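Local structure of aminoglycoside-O-phosphotransferase VIII (Streptomyces rimosus, 4H05) at residues A62-W67 against C131-S136; R135-T140 against T177-E182; A185-D190 against G215-H220; D222-L227 against E261-Y266. The protein phosphorylates aminoglycoside antibiotics, probably transferring a phosphate from ATP to their 3'-hydroxyl with the help of magnesium, and so confers resistance. One frame throughout, in Å; residues are numbered along the deposited sequence.

Contact 3 is the hub: its strand 215-218 meets the other three contacts. Toward contact 1, Arg216 N and O pair with Phe133 O (3.0 Å) and Arg135 N (2.9 Å), laying the loop 131-136 along the strand. Contact 2 continues that loop, sharing Arg135 and Ser136, and is tied to contact 4 by a salt bridge from Asp181 OD2 to Lys262 NZ (3.0 Å). The same NZ reaches Asp218 OD2 of contact 3, also at 3.0 Å. Contact 3 holds Asp190, the predicted proton acceptor. The side chain of Leu225 in contact 4 is about 4 Å from that of Asp190; the side chain of Arg64 in contact 1 is about 11 Å from that of Asp190.

Contact 1. Residues A62-W67 against C131-S136; sequences AERLVW and CPFDRS
An offset edge-to-face aromatic pair, the edge of Phe133 toward the face of Trp67, is central to the packing of loop 131-136 on segment 62-67. The centroids of the Phe133 ring and the Trp67 five-membered ring lie 5.8 Å apart, with their planes at 80°. Phe133 is sandwiched: Arg64 CG sits 3.6 Å from its ring centroid, almost on the normal, a CH-pi contact, while Pro132 CB lies over the centre of the opposite face. Trp67 CB approaches the ring edge in plane. Farther out, the Arg64 guanidinium turns one face to Phe133 CD1, its plane 34° from that of the ring, with NE hydrogen-bonded to Val214 O and NH1 to Gly60 O. As in the kinase-like fold of this family, helix 54-71 packs beside the five-stranded sheet of the N-terminal lobe, and the loop that meets it leads into helix 137-150. Trp67, its CG anti to the backbone N (chi1 174°), lays its indole across the loop. Pro132 CD stands 3.6 Å from the five-membered ring centroid, over the face, and Cys131 SG comes obliquely to the six-membered ring, 3.7 Å from Trp67 CH2. That sulfur also accepts from Phe133 N at 3.4 Å.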
loop_
_atom_site.group_PDB
_atom_site.type_symbol
_atom_site.label_atom_id
_atom_site.label_comp_id
_atom_site.label_asym_id
_atom_site.label_seq_id
_atom_site.Cartn_x
_atom_site.Cartn_y
_atom_site.Cartn_z
ATOM N N ALA A 62 -9.605 -0.834 8.232
ATOM C CA ALA A 62 -10.960 -1.410 8.223
ATOM C C ALA A 62 -11.969 -0.476 7.545
ATOM O O ALA A 62 -12.634 -0.862 6.601
ATOM C CB ALA A 62 -11.408 -1.737 9.647
ATOM N N GLU A 63 -11.992 0.781 7.965
ATOM C CA GLU A 63 -12.920 1.803 7.453
ATOM C C GLU A 63 -12.689 2.018 6.017
ATOM O O GLU A 63 -13.627 2.126 5.283
ATOM C CB GLU A 63 -12.664 3.162 8.118
ATOM C CG GLU A 63 -13.252 3.165 9.504
ATOM C CD GLU A 63 -13.031 4.448 10.291
ATOM O OE1 GLU A 63 -12.202 5.280 9.898
ATOM O OE2 GLU A 63 -13.788 4.602 11.281
ATOM N N ARG A 64 -11.409 2.016 5.621
ATOM C CA ARG A 64 -11.068 2.229 4.226
ATOM C C ARG A 64 -11.472 1.087 3.362
ATOM O O ARG A 64 -11.967 1.253 2.205
ATOM C CB ARG A 64 -9.584 2.530 4.049
ATOM C CG ARG A 64 -9.251 3.940 4.521
ATOM C CD ARG A 64 -7.801 4.196 4.829
ATOM N NE ARG A 64 -7.510 5.589 5.151
ATOM C CZ ARG A 64 -7.918 6.181 6.276
ATOM N NH1 ARG A 64 -8.679 5.549 7.163
ATOM N NH2 ARG A 64 -7.601 7.432 6.504
ATOM N N LEU A 65 -11.205 -0.088 3.873
ATOM C CA LEU A 65 -11.553 -1.324 3.135
ATOM C C LEU A 65 -13.080 -1.471 2.797
ATOM O O LEU A 65 -13.519 -1.986 1.701
ATOM C CB LEU A 65 -11.055 -2.507 3.984
ATOM C CG LEU A 65 -9.940 -3.502 3.616
ATOM C CD1 LEU A 65 -8.941 -3.213 2.605
ATOM C CD2 LEU A 65 -9.197 -4.029 4.816
ATOM N N VAL A 66 -13.889 -1.135 3.767
ATOM C CA VAL A 66 -15.331 -1.214 3.678
ATOM C C VAL A 66 -15.827 -0.196 2.694
ATOM O O VAL A 66 -16.737 -0.449 1.907
ATOM C CB VAL A 66 -15.936 -0.907 5.097
ATOM C CG1 VAL A 66 -17.400 -0.639 4.985
ATOM C CG2 VAL A 66 -15.709 -2.046 6.131
ATOM N N TRP A 67 -15.245 1.010 2.741
ATOM C CA TRP A 67 -15.685 2.014 1.807
ATOM C C TRP A 67 -15.273 1.669 0.399
ATOM O O TRP A 67 -16.098 1.718 -0.524
ATOM C CB TRP A 67 -15.211 3.373 2.227
ATOM C CG TRP A 67 -15.507 4.420 1.261
ATOM C CD1 TRP A 67 -16.693 5.142 1.136
ATOM C CD2 TRP A 67 -14.635 4.907 0.209
ATOM N NE1 TRP A 67 -16.589 6.075 0.166
ATOM C CE2 TRP A 67 -15.393 5.967 -0.480
ATOM C CE3 TRP A 67 -13.358 4.596 -0.219
ATOM C CZ2 TRP A 67 -14.878 6.666 -1.569
ATOM C CZ3 TRP A 67 -12.823 5.333 -1.277
ATOM C CH2 TRP A 67 -13.590 6.335 -1.966
ATOM N N CYS A 131 -14.913 10.852 -1.230
ATOM C CA CYS A 131 -14.051 9.962 -0.472
ATOM C C CYS A 131 -13.957 10.512 0.920
ATOM O O CYS A 131 -13.635 11.652 1.088
ATOM C CB CYS A 131 -12.655 9.923 -1.093
ATOM S SG CYS A 131 -11.561 8.854 -0.134
ATOM N N PRO A 132 -14.218 9.702 1.941
ATOM C CA PRO A 132 -14.039 10.331 3.264
ATOM C C PRO A 132 -12.607 10.531 3.744
ATOM O O PRO A 132 -12.401 11.077 4.806
ATOM C CB PRO A 132 -14.748 9.372 4.252
ATOM C CG PRO A 132 -15.405 8.329 3.423
ATOM C CD PRO A 132 -15.000 8.470 1.975
ATOM N N PHE A 133 -11.619 10.020 3.045
ATOM C CA PHE A 133 -10.338 9.890 3.723
ATOM C C PHE A 133 -9.463 10.885 3.053
ATOM O O PHE A 133 -9.523 10.988 1.871
ATOM C CB PHE A 133 -9.801 8.472 3.610
ATOM C CG PHE A 133 -10.775 7.443 4.083
ATOM C CD1 PHE A 133 -11.074 7.334 5.434
ATOM C CD2 PHE A 133 -11.463 6.664 3.171
ATOM C CE1 PHE A 133 -12.011 6.448 5.861
ATOM C CE2 PHE A 133 -12.437 5.803 3.575
ATOM C CZ PHE A 133 -12.717 5.684 4.917
ATOM N N ASP A 134 -8.612 11.543 3.813
ATOM C CA ASP A 134 -7.726 12.563 3.318
ATOM C C ASP A 134 -6.290 12.029 3.517
ATOM O O ASP A 134 -5.873 11.794 4.636
ATOM C CB ASP A 134 -7.909 13.817 4.253
ATOM C CG ASP A 134 -7.271 15.069 3.724
ATOM O OD1 ASP A 134 -6.653 15.079 2.647
ATOM O OD2 ASP A 134 -7.390 16.090 4.415
ATOM N N ARG A 135 -5.505 11.897 2.448
ATOM C CA ARG A 135 -4.086 11.717 2.572
ATOM C C ARG A 135 -3.286 12.761 1.757
ATOM O O ARG A 135 -2.236 12.450 1.113
ATOM C CB ARG A 135 -3.724 10.291 2.120
ATOM C CG ARG A 135 -2.435 9.786 2.795
ATOM C CD ARG A 135 -1.452 9.230 1.746
ATOM N NE ARG A 135 -0.217 8.831 2.430
ATOM C CZ ARG A 135 0.945 8.568 1.841
ATOM N NH1 ARG A 135 1.092 8.618 0.531
ATOM N NH2 ARG A 135 1.987 8.278 2.588
ATOM N N SER A 136 -3.769 14.003 1.748
ATOM C CA SER A 136 -3.132 15.042 0.959
ATOM C C SER A 136 -1.884 15.561 1.635
ATOM O O SER A 136 -1.557 15.135 2.742
ATOM C CB SER A 136 -4.095 16.197 0.712
ATOM O OG SER A 136 -4.533 16.695 1.921
#

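Contact 2. Residues R135-T140 against T177-E182; sequences RSLAVT and TRPADE
The loop 177-182 passes the first turn of the helix that starts at Leu137, with Ser136 and Glu182 closest in backbone, 7.8 Å from CA to CA. Ser136 is the N-cap, and its carbonyl oxygen takes the N-H groups of Val139 and Thr140 as the helix begins. Glu182 lends its carboxylate to the amides at this end. Leu137 N donates to Glu182 OE1 over 2.7 Å in a nearly straight bond (171°), coming from above the carboxylate plane, 39° out of it. The other oxygen works through a water that Glu182 OE2 accepts from at 2.7 Å and that in turn accepts from Ala138 N at 2.9 Å. Two successive amides of the first turn are thus served by one carboxylate, whose negative charge probably gains from the positive end of the helix dipole. OE1 also presses on Ser136 CB, only 3.0 Å away. The Leu137 and Glu182 side chains run side by side in opposing senses, Leu137 CD1 meeting Glu182 CG at 3.5 Å. Arg178 NH2 reaches back to Leu137 CB (3.6 Å), and Pro179 CD lies 4.3 Å from Leu137 CD1. The contact sits beside helix 260-270: Leu137 packs on Phe265 and Tyr266, Pro179 on Phe265, and Asp181 forms a salt bridge with Lys262, while the loop itself runs on from helix 167-177 into strand 184-187.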
loop_
_atom_site.group_PDB
_atom_site.type_symbol
_atom_site.label_atom_id
_atom_site.label_comp_id
_atom_site.label_asym_id
_atom_site.label_seq_id
_atom_site.Cartn_x
_atom_site.Cartn_y
_atom_site.Cartn_z
ATOM N N ARG A 135 -5.505 11.897 2.448
ATOM C CA ARG A 135 -4.086 11.717 2.572
ATOM C C ARG A 135 -3.286 12.761 1.757
ATOM O O ARG A 135 -2.236 12.450 1.113
ATOM C CB ARG A 135 -3.724 10.291 2.120
ATOM C CG ARG A 135 -2.435 9.786 2.795
ATOM C CD ARG A 135 -1.452 9.230 1.746
ATOM N NE ARG A 135 -0.217 8.831 2.430
ATOM C CZ ARG A 135 0.945 8.568 1.841
ATOM N NH1 ARG A 135 1.092 8.618 0.531
ATOM N NH2 ARG A 135 1.987 8.278 2.588
ATOM N N SER A 136 -3.769 14.003 1.748
ATOM C CA SER A 136 -3.132 15.042 0.959
ATOM C C SER A 136 -1.884 15.561 1.635
ATOM O O SER A 136 -1.557 15.135 2.742
ATOM C CB SER A 136 -4.095 16.197 0.712
ATOM O OG SER A 136 -4.533 16.695 1.921
ATOM N N LEU A 137 -1.175 16.468 0.958
ATOM C CA LEU A 137 0.062 17.079 1.523
ATOM C C LEU A 137 -0.158 17.801 2.840
ATOM O O LEU A 137 0.796 17.811 3.702
ATOM C CB LEU A 137 0.659 18.069 0.555
ATOM C CG LEU A 137 1.144 17.461 -0.774
ATOM C CD1 LEU A 137 1.335 18.562 -1.803
ATOM C CD2 LEU A 137 2.410 16.652 -0.561
ATOM N N ALA A 138 -1.370 18.367 3.050
ATOM C CA ALA A 138 -1.694 18.898 4.461
ATOM C C ALA A 138 -1.611 17.817 5.534
ATOM O O ALA A 138 -1.261 18.082 6.681
ATOM C CB ALA A 138 -3.035 19.687 4.565
ATOM N N VAL A 139 -1.741 16.562 5.176
ATOM C CA VAL A 139 -1.634 15.499 6.199
ATOM C C VAL A 139 -0.273 14.853 6.174
ATOM O O VAL A 139 0.331 14.441 7.218
ATOM C CB VAL A 139 -2.644 14.338 5.897
ATOM C CG1 VAL A 139 -2.315 13.084 6.660
ATOM C CG2 VAL A 139 -4.049 14.729 6.181
ATOM N N THR A 140 0.187 14.626 4.960
ATOM C CA THR A 140 1.347 13.773 4.806
ATOM C C THR A 140 2.627 14.509 5.144
ATOM O O THR A 140 3.572 13.894 5.620
ATOM C CB THR A 140 1.464 13.146 3.410
ATOM O OG1 THR A 140 1.447 14.161 2.401
ATOM C CG2 THR A 140 0.377 12.087 3.154
ATOM N N THR A 177 11.154 20.917 -2.155
ATOM C CA THR A 177 10.534 20.462 -3.395
ATOM C C THR A 177 9.023 20.294 -3.369
ATOM O O THR A 177 8.447 19.974 -4.383
ATOM C CB THR A 177 11.199 19.157 -3.843
ATOM O OG1 THR A 177 11.265 18.213 -2.744
ATOM C CG2 THR A 177 12.648 19.470 -4.273
ATOM N N ARG A 178 8.314 20.575 -2.290
ATOM C CA ARG A 178 6.868 20.242 -2.345
ATOM C C ARG A 178 6.192 20.826 -3.571
ATOM O O ARG A 178 6.455 21.926 -3.948
ATOM C CB ARG A 178 6.074 20.518 -1.044
ATOM C CG ARG A 178 5.111 21.668 -0.999
ATOM C CD ARG A 178 4.638 21.864 0.463
ATOM N NE ARG A 178 3.197 21.704 0.635
ATOM C CZ ARG A 178 2.547 21.579 1.796
ATOM N NH1 ARG A 178 3.161 21.585 2.982
ATOM N NH2 ARG A 178 1.227 21.458 1.773
ATOM N N PRO A 179 5.329 20.048 -4.231
ATOM C CA PRO A 179 4.649 20.612 -5.400
ATOM C C PRO A 179 3.793 21.857 -5.126
ATOM O O PRO A 179 3.287 22.050 -4.012
ATOM C CB PRO A 179 3.794 19.447 -5.884
ATOM C CG PRO A 179 4.559 18.252 -5.443
ATOM C CD PRO A 179 5.026 18.623 -4.078
ATOM N N ALA A 180 3.723 22.706 -6.148
ATOM C CA ALA A 180 2.780 23.835 -6.241
ATOM C C ALA A 180 1.279 23.462 -6.115
ATOM O O ALA A 180 0.497 24.185 -5.520
ATOM C CB ALA A 180 3.008 24.536 -7.591
ATOM N N ASP A 181 0.883 22.336 -6.707
ATOM C CA ASP A 181 -0.537 21.962 -6.816
ATOM C C ASP A 181 -0.650 20.444 -6.525
ATOM O O ASP A 181 0.340 19.733 -6.615
ATOM C CB ASP A 181 -0.985 22.228 -8.236
ATOM C CG ASP A 181 -0.240 21.356 -9.221
ATOM O OD1 ASP A 181 0.935 21.723 -9.495
ATOM O OD2 ASP A 181 -0.785 20.274 -9.639
ATOM N N GLU A 182 -1.826 19.980 -6.113
ATOM C CA GLU A 182 -2.120 18.556 -5.958
ATOM C C GLU A 182 -3.182 18.304 -6.980
ATOM O O GLU A 182 -4.228 18.916 -6.899
ATOM C CB GLU A 182 -2.680 18.219 -4.566
ATOM C CG GLU A 182 -1.668 18.174 -3.464
ATOM C CD GLU A 182 -2.335 18.084 -2.137
ATOM O OE1 GLU A 182 -2.191 17.013 -1.500
ATOM O OE2 GLU A 182 -3.002 19.065 -1.747
HETATM O O HOH W 1 -2.890 19.478 0.876
#

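Contact 3. Residues A185-D190 against G215-H220; sequences AVCHGD and GRADRH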
loop_
_atom_site.group_PDB
_atom_site.type_symbol
_atom_site.label_atom_id
_atom_site.label_comp_id
_atom_site.label_asym_id
_atom_site.label_seq_id
_atom_site.Cartn_x
_atom_site.Cartn_y
_atom_site.Cartn_z
ATOM N N ALA A 185 -6.876 12.803 -6.691
ATOM C CA ALA A 185 -7.686 11.628 -6.982
ATOM C C ALA A 185 -7.728 10.763 -5.701
ATOM O O ALA A 185 -6.981 10.964 -4.748
ATOM C CB ALA A 185 -7.057 10.826 -8.117
ATOM N N VAL A 186 -8.606 9.781 -5.679
ATOM C CA VAL A 186 -8.570 8.785 -4.602
ATOM C C VAL A 186 -7.452 7.849 -4.846
ATOM O O VAL A 186 -7.515 7.040 -5.837
ATOM C CB VAL A 186 -9.881 8.004 -4.495
ATOM C CG1 VAL A 186 -9.780 6.891 -3.379
ATOM C CG2 VAL A 186 -11.035 8.998 -4.275
ATOM N N CYS A 187 -6.442 7.958 -3.950
ATOM C CA CYS A 187 -5.192 7.171 -3.991
ATOM C C CYS A 187 -5.135 6.018 -2.976
ATOM O O CYS A 187 -5.795 6.075 -1.925
ATOM C CB CYS A 187 -3.989 8.093 -3.840
ATOM S SG CYS A 187 -3.765 9.254 -5.254
ATOM N N HIS A 188 -4.453 4.924 -3.352
ATOM C CA HIS A 188 -4.114 3.894 -2.418
ATOM C C HIS A 188 -3.051 4.365 -1.436
ATOM O O HIS A 188 -3.164 4.202 -0.248
ATOM C CB HIS A 188 -3.576 2.770 -3.215
ATOM C CG HIS A 188 -3.199 1.562 -2.383
ATOM N ND1 HIS A 188 -1.962 1.395 -1.837
ATOM C CD2 HIS A 188 -3.924 0.475 -2.041
ATOM C CE1 HIS A 188 -1.928 0.282 -1.211
ATOM N NE2 HIS A 188 -3.126 -0.308 -1.316
ATOM N N GLY A 189 -1.956 4.884 -1.967
ATOM C CA GLY A 189 -0.899 5.518 -1.188
ATOM C C GLY A 189 0.294 4.672 -0.819
ATOM O O GLY A 189 1.292 5.199 -0.263
ATOM N N ASP A 190 0.162 3.362 -1.028
ATOM C CA ASP A 190 1.315 2.462 -1.069
ATOM C C ASP A 190 1.112 1.418 -2.195
ATOM O O ASP A 190 1.148 0.191 -1.966
ATOM C CB ASP A 190 1.559 1.829 0.291
ATOM C CG ASP A 190 2.883 1.083 0.358
ATOM O OD1 ASP A 190 3.054 0.368 1.298
ATOM O OD2 ASP A 190 3.715 1.168 -0.553
ATOM N N GLY A 215 -6.940 7.603 0.539
ATOM C CA GLY A 215 -7.356 8.948 0.785
ATOM C C GLY A 215 -7.056 9.769 -0.447
ATOM O O GLY A 215 -6.287 9.348 -1.385
ATOM N N ARG A 216 -7.630 10.956 -0.461
ATOM C CA ARG A 216 -7.288 11.863 -1.521
ATOM C C ARG A 216 -5.858 12.405 -1.430
ATOM O O ARG A 216 -5.301 12.725 -0.335
ATOM C CB ARG A 216 -8.340 12.935 -1.691
ATOM C CG ARG A 216 -8.585 13.847 -0.558
ATOM C CD ARG A 216 -10.075 14.287 -0.493
ATOM N NE ARG A 216 -10.318 14.832 0.841
ATOM C CZ ARG A 216 -9.701 15.922 1.275
ATOM N NH1 ARG A 216 -8.884 16.598 0.454
ATOM N NH2 ARG A 216 -9.891 16.338 2.523
ATOM N N ALA A 217 -5.244 12.433 -2.600
ATOM C CA ALA A 217 -3.893 12.901 -2.776
ATOM C C ALA A 217 -3.617 13.063 -4.277
ATOM O O ALA A 217 -4.435 12.740 -5.125
ATOM C CB ALA A 217 -2.883 11.924 -2.189
ATOM N N ASP A 218 -2.483 13.633 -4.594
ATOM C CA ASP A 218 -2.110 13.722 -6.004
ATOM C C ASP A 218 -2.025 12.357 -6.528
ATOM O O ASP A 218 -1.292 11.549 -5.970
ATOM C CB ASP A 218 -0.713 14.333 -6.136
ATOM C CG ASP A 218 -0.447 14.883 -7.527
ATOM O OD1 ASP A 218 -0.353 14.052 -8.434
ATOM O OD2 ASP A 218 -0.334 16.135 -7.677
ATOM N N ARG A 219 -2.680 12.091 -7.635
ATOM C CA ARG A 219 -2.460 10.830 -8.330
ATOM C C ARG A 219 -1.008 10.440 -8.450
ATOM O O ARG A 219 -0.714 9.224 -8.478
ATOM C CB ARG A 219 -3.077 10.848 -9.737
ATOM C CG ARG A 219 -2.328 11.774 -10.732
ATOM C CD ARG A 219 -3.037 11.979 -12.037
ATOM N NE ARG A 219 -4.285 12.676 -11.860
ATOM C CZ ARG A 219 -5.500 12.182 -12.096
ATOM N NH1 ARG A 219 -5.702 10.953 -12.530
ATOM N NH2 ARG A 219 -6.533 12.963 -11.883
ATOM N N HIS A 220 -0.076 11.389 -8.556
ATOM C CA HIS A 220 1.365 11.001 -8.621
ATOM C C HIS A 220 1.808 10.282 -7.375
ATOM O O HIS A 220 2.825 9.553 -7.348
ATOM C CB HIS A 220 2.265 12.208 -8.981
ATOM C CG HIS A 220 2.012 12.748 -10.369
ATOM N ND1 HIS A 220 2.809 12.428 -11.430
ATOM C CD2 HIS A 220 0.995 13.498 -10.873
ATOM C CE1 HIS A 220 2.299 12.969 -12.545
ATOM N NE2 HIS A 220 1.227 13.663 -12.201
#
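Cys187 pairs with Gly215, and Ala185 with Ala217, in a two-stranded antiparallel ribbon whose first strand runs straight into the catalytic loop of the kinase-like fold. Both are hydrogen-bonded pairs, joined in both directions; Cys187 N, for one, reaches Gly215 O at 2.9 Å from 40° above the carbonyl plane. Between them Val186 and Arg216 form a non-hydrogen-bonded pair with CA atoms 4.5 Å apart, where Arg216 CA also points its hydrogen at Ala185 O. The short segments 185-187 and 215-218 cross at 111° between their N-to-C directions. From Cys187, CB rests 3.6 Å from Gly215 O. Its chi1 of -66° sets SG beside the backbone N, and the sulfur settles against the end of the partner strand and the residue after it: Asp218 O at 3.4 Å, then Ala217 O, Arg219 CA and Ala217 CB. On the same side of the ribbon, Ala185 CB lies over one face of the Arg219 guanidinium, which is salt-bridged to Asp183. Past the strand, Asp222 accepts from His188 N and Gly189 N, and His188 NE2 donates to Ile209 O. The imidazole's other nitrogen, ND1, takes the N-H of Asp190, the predicted proton acceptor, at 3.0 Å.

Contact 4. Residues D222-L227 against E261-Y266; sequences DLALVL and EKLAFY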
loop_
_atom_site.group_PDB
_atom_site.type_symbol
_atom_site.label_atom_id
_atom_site.label_comp_id
_atom_site.label_asym_id
_atom_site.label_seq_id
_atom_site.Cartn_x
_atom_site.Cartn_y
_atom_site.Cartn_z
ATOM N N ASP A 222 0.481 7.693 -6.301
ATOM C CA ASP A 222 0.338 6.278 -6.688
ATOM C C ASP A 222 1.284 5.920 -7.830
ATOM O O ASP A 222 1.985 4.858 -7.810
ATOM C CB ASP A 222 -1.099 5.927 -7.051
ATOM C CG ASP A 222 -1.998 5.661 -5.843
ATOM O OD1 ASP A 222 -1.527 5.505 -4.717
ATOM O OD2 ASP A 222 -3.215 5.683 -6.052
ATOM N N LEU A 223 1.341 6.826 -8.816
ATOM C CA LEU A 223 2.226 6.630 -9.969
ATOM C C LEU A 223 3.691 6.459 -9.580
ATOM O O LEU A 223 4.401 5.651 -10.184
ATOM C CB LEU A 223 2.065 7.792 -10.936
ATOM C CG LEU A 223 0.698 7.850 -11.638
ATOM C CD1 LEU A 223 0.460 9.112 -12.453
ATOM C CD2 LEU A 223 0.536 6.586 -12.474
ATOM N N ALA A 224 4.145 7.254 -8.595
ATOM C CA ALA A 224 5.528 7.289 -8.186
ATOM C C ALA A 224 5.924 5.920 -7.717
ATOM O O ALA A 224 6.972 5.388 -8.117
ATOM C CB ALA A 224 5.763 8.347 -7.079
ATOM N N LEU A 225 5.083 5.304 -6.868
ATOM C CA LEU A 225 5.552 4.116 -6.210
ATOM C C LEU A 225 5.408 2.951 -7.125
ATOM O O LEU A 225 6.222 2.109 -7.144
ATOM C CB LEU A 225 4.813 3.802 -4.904
ATOM C CG LEU A 225 4.622 4.863 -3.807
ATOM C CD1 LEU A 225 4.437 4.185 -2.448
ATOM C CD2 LEU A 225 5.620 6.000 -3.805
ATOM N N VAL A 226 4.318 2.856 -7.841
ATOM C CA VAL A 226 4.210 1.795 -8.795
ATOM C C VAL A 226 5.342 1.851 -9.777
ATOM O O VAL A 226 5.839 0.784 -10.169
ATOM C CB VAL A 226 2.861 1.808 -9.580
ATOM C CG1 VAL A 226 3.135 1.773 -11.058
ATOM C CG2 VAL A 226 2.149 0.576 -9.218
ATOM N N LEU A 227 5.735 3.061 -10.238
ATOM C CA LEU A 227 6.793 3.136 -11.308
ATOM C C LEU A 227 8.174 2.893 -10.749
ATOM O O LEU A 227 9.044 2.349 -11.418
ATOM C CB LEU A 227 6.753 4.450 -12.079
ATOM C CG LEU A 227 5.525 4.616 -12.973
ATOM C CD1 LEU A 227 5.323 6.097 -13.191
ATOM C CD2 LEU A 227 5.585 3.861 -14.338
ATOM N N GLU A 261 8.955 15.440 -11.955
ATOM C CA GLU A 261 9.239 16.157 -10.714
ATOM C C GLU A 261 8.295 15.686 -9.563
ATOM O O GLU A 261 8.755 15.461 -8.427
ATOM C CB GLU A 261 9.126 17.673 -10.897
ATOM C CG GLU A 261 10.077 18.318 -11.949
ATOM C CD GLU A 261 9.553 18.356 -13.435
ATOM O OE1 GLU A 261 10.230 19.044 -14.232
ATOM O OE2 GLU A 261 8.516 17.718 -13.844
ATOM N N LYS A 262 7.009 15.545 -9.863
ATOM C CA LYS A 262 5.992 14.969 -8.900
ATOM C C LYS A 262 6.375 13.523 -8.549
ATOM O O LYS A 262 6.374 13.074 -7.418
ATOM C CB LYS A 262 4.572 15.093 -9.472
ATOM C CG LYS A 262 3.978 16.512 -9.435
ATOM C CD LYS A 262 2.654 16.584 -10.169
ATOM C CE LYS A 262 1.697 17.704 -9.724
ATOM N NZ LYS A 262 0.273 17.541 -10.241
ATOM N N LEU A 263 6.802 12.766 -9.508
ATOM C CA LEU A 263 7.209 11.397 -9.147
ATOM C C LEU A 263 8.374 11.447 -8.190
ATOM O O LEU A 263 8.466 10.675 -7.215
ATOM C CB LEU A 263 7.639 10.630 -10.394
ATOM C CG LEU A 263 6.713 9.860 -11.316
ATOM C CD1 LEU A 263 5.261 10.145 -11.099
ATOM C CD2 LEU A 263 7.164 9.879 -12.790
ATOM N N ALA A 264 9.345 12.284 -8.510
ATOM C CA ALA A 264 10.509 12.417 -7.636
ATOM C C ALA A 264 10.070 12.798 -6.223
ATOM O O ALA A 264 10.493 12.158 -5.254
ATOM C CB ALA A 264 11.557 13.360 -8.222
ATOM N N PHE A 265 9.106 13.713 -6.142
ATOM C CA PHE A 265 8.621 14.195 -4.881
ATOM C C PHE A 265 7.910 13.098 -4.137
ATOM O O PHE A 265 8.154 12.912 -2.977
ATOM C CB PHE A 265 7.682 15.377 -5.010
ATOM C CG PHE A 265 7.168 15.834 -3.671
ATOM C CD1 PHE A 265 7.943 16.627 -2.853
ATOM C CD2 PHE A 265 5.956 15.389 -3.195
ATOM C CE1 PHE A 265 7.512 17.006 -1.610
ATOM C CE2 PHE A 265 5.484 15.772 -1.975
ATOM C CZ PHE A 265 6.265 16.576 -1.153
ATOM N N TYR A 266 7.114 12.296 -4.810
ATOM C CA TYR A 266 6.343 11.276 -4.090
ATOM C C TYR A 266 7.166 10.047 -3.788
ATOM O O TYR A 266 6.906 9.345 -2.811
ATOM C CB TYR A 266 4.969 11.006 -4.788
ATOM C CG TYR A 266 3.996 12.186 -4.609
ATOM C CD1 TYR A 266 3.397 12.426 -3.372
ATOM C CD2 TYR A 266 3.718 13.066 -5.629
ATOM C CE1 TYR A 266 2.582 13.489 -3.169
ATOM C CE2 TYR A 266 2.862 14.172 -5.425
ATOM C CZ TYR A 266 2.372 14.379 -4.169
ATOM O OH TYR A 266 1.602 15.408 -3.917
#
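Tyr266 meets Ala224 through CB alone, its ring leading away from segment 222-227, toward His220 and Ser221 at the start of the same helix; Phe265 CD2 stands 3.7 Å above the centre of one face of that ring, and Tyr266 CE1 in turn lies in plane at the edge of the Phe265 ring. The crossing itself is therefore aliphatic. The two helical segments run at 76° to each other, their axes approaching to 8.1 Å, and the CA atoms of Ala224 and Leu263 come as close as 4.5 Å. A methyl at the crossing point permits this: Ala224 CB rests against both Leu263 O and Tyr266 CB, 3.6 Å from each. Leu263 starts off beside the contact, but its branches turn into it. CD1 touches Leu223 CB at 4.0 Å and CD2 faces Leu227 CD1 at 4.2 Å. Leu225 points its CB away from helix 260-270, yet CD2 swings round to the Tyr266 carbonyl oxygen, 3.7 Å away. Phe246 of helix 240-251 packs on Leu223 and Leu227. At the start of the segment, Asp222 OD2 also accepts from His124 NE2 of helix 109-124. The arrangement belongs to the helical C-terminal lobe of the aminoglycoside phosphotransferase fold, where helix 220-230 packs on helix 260-270 through Ala224 and touches Asp190, the predicted proton acceptor, through Leu225.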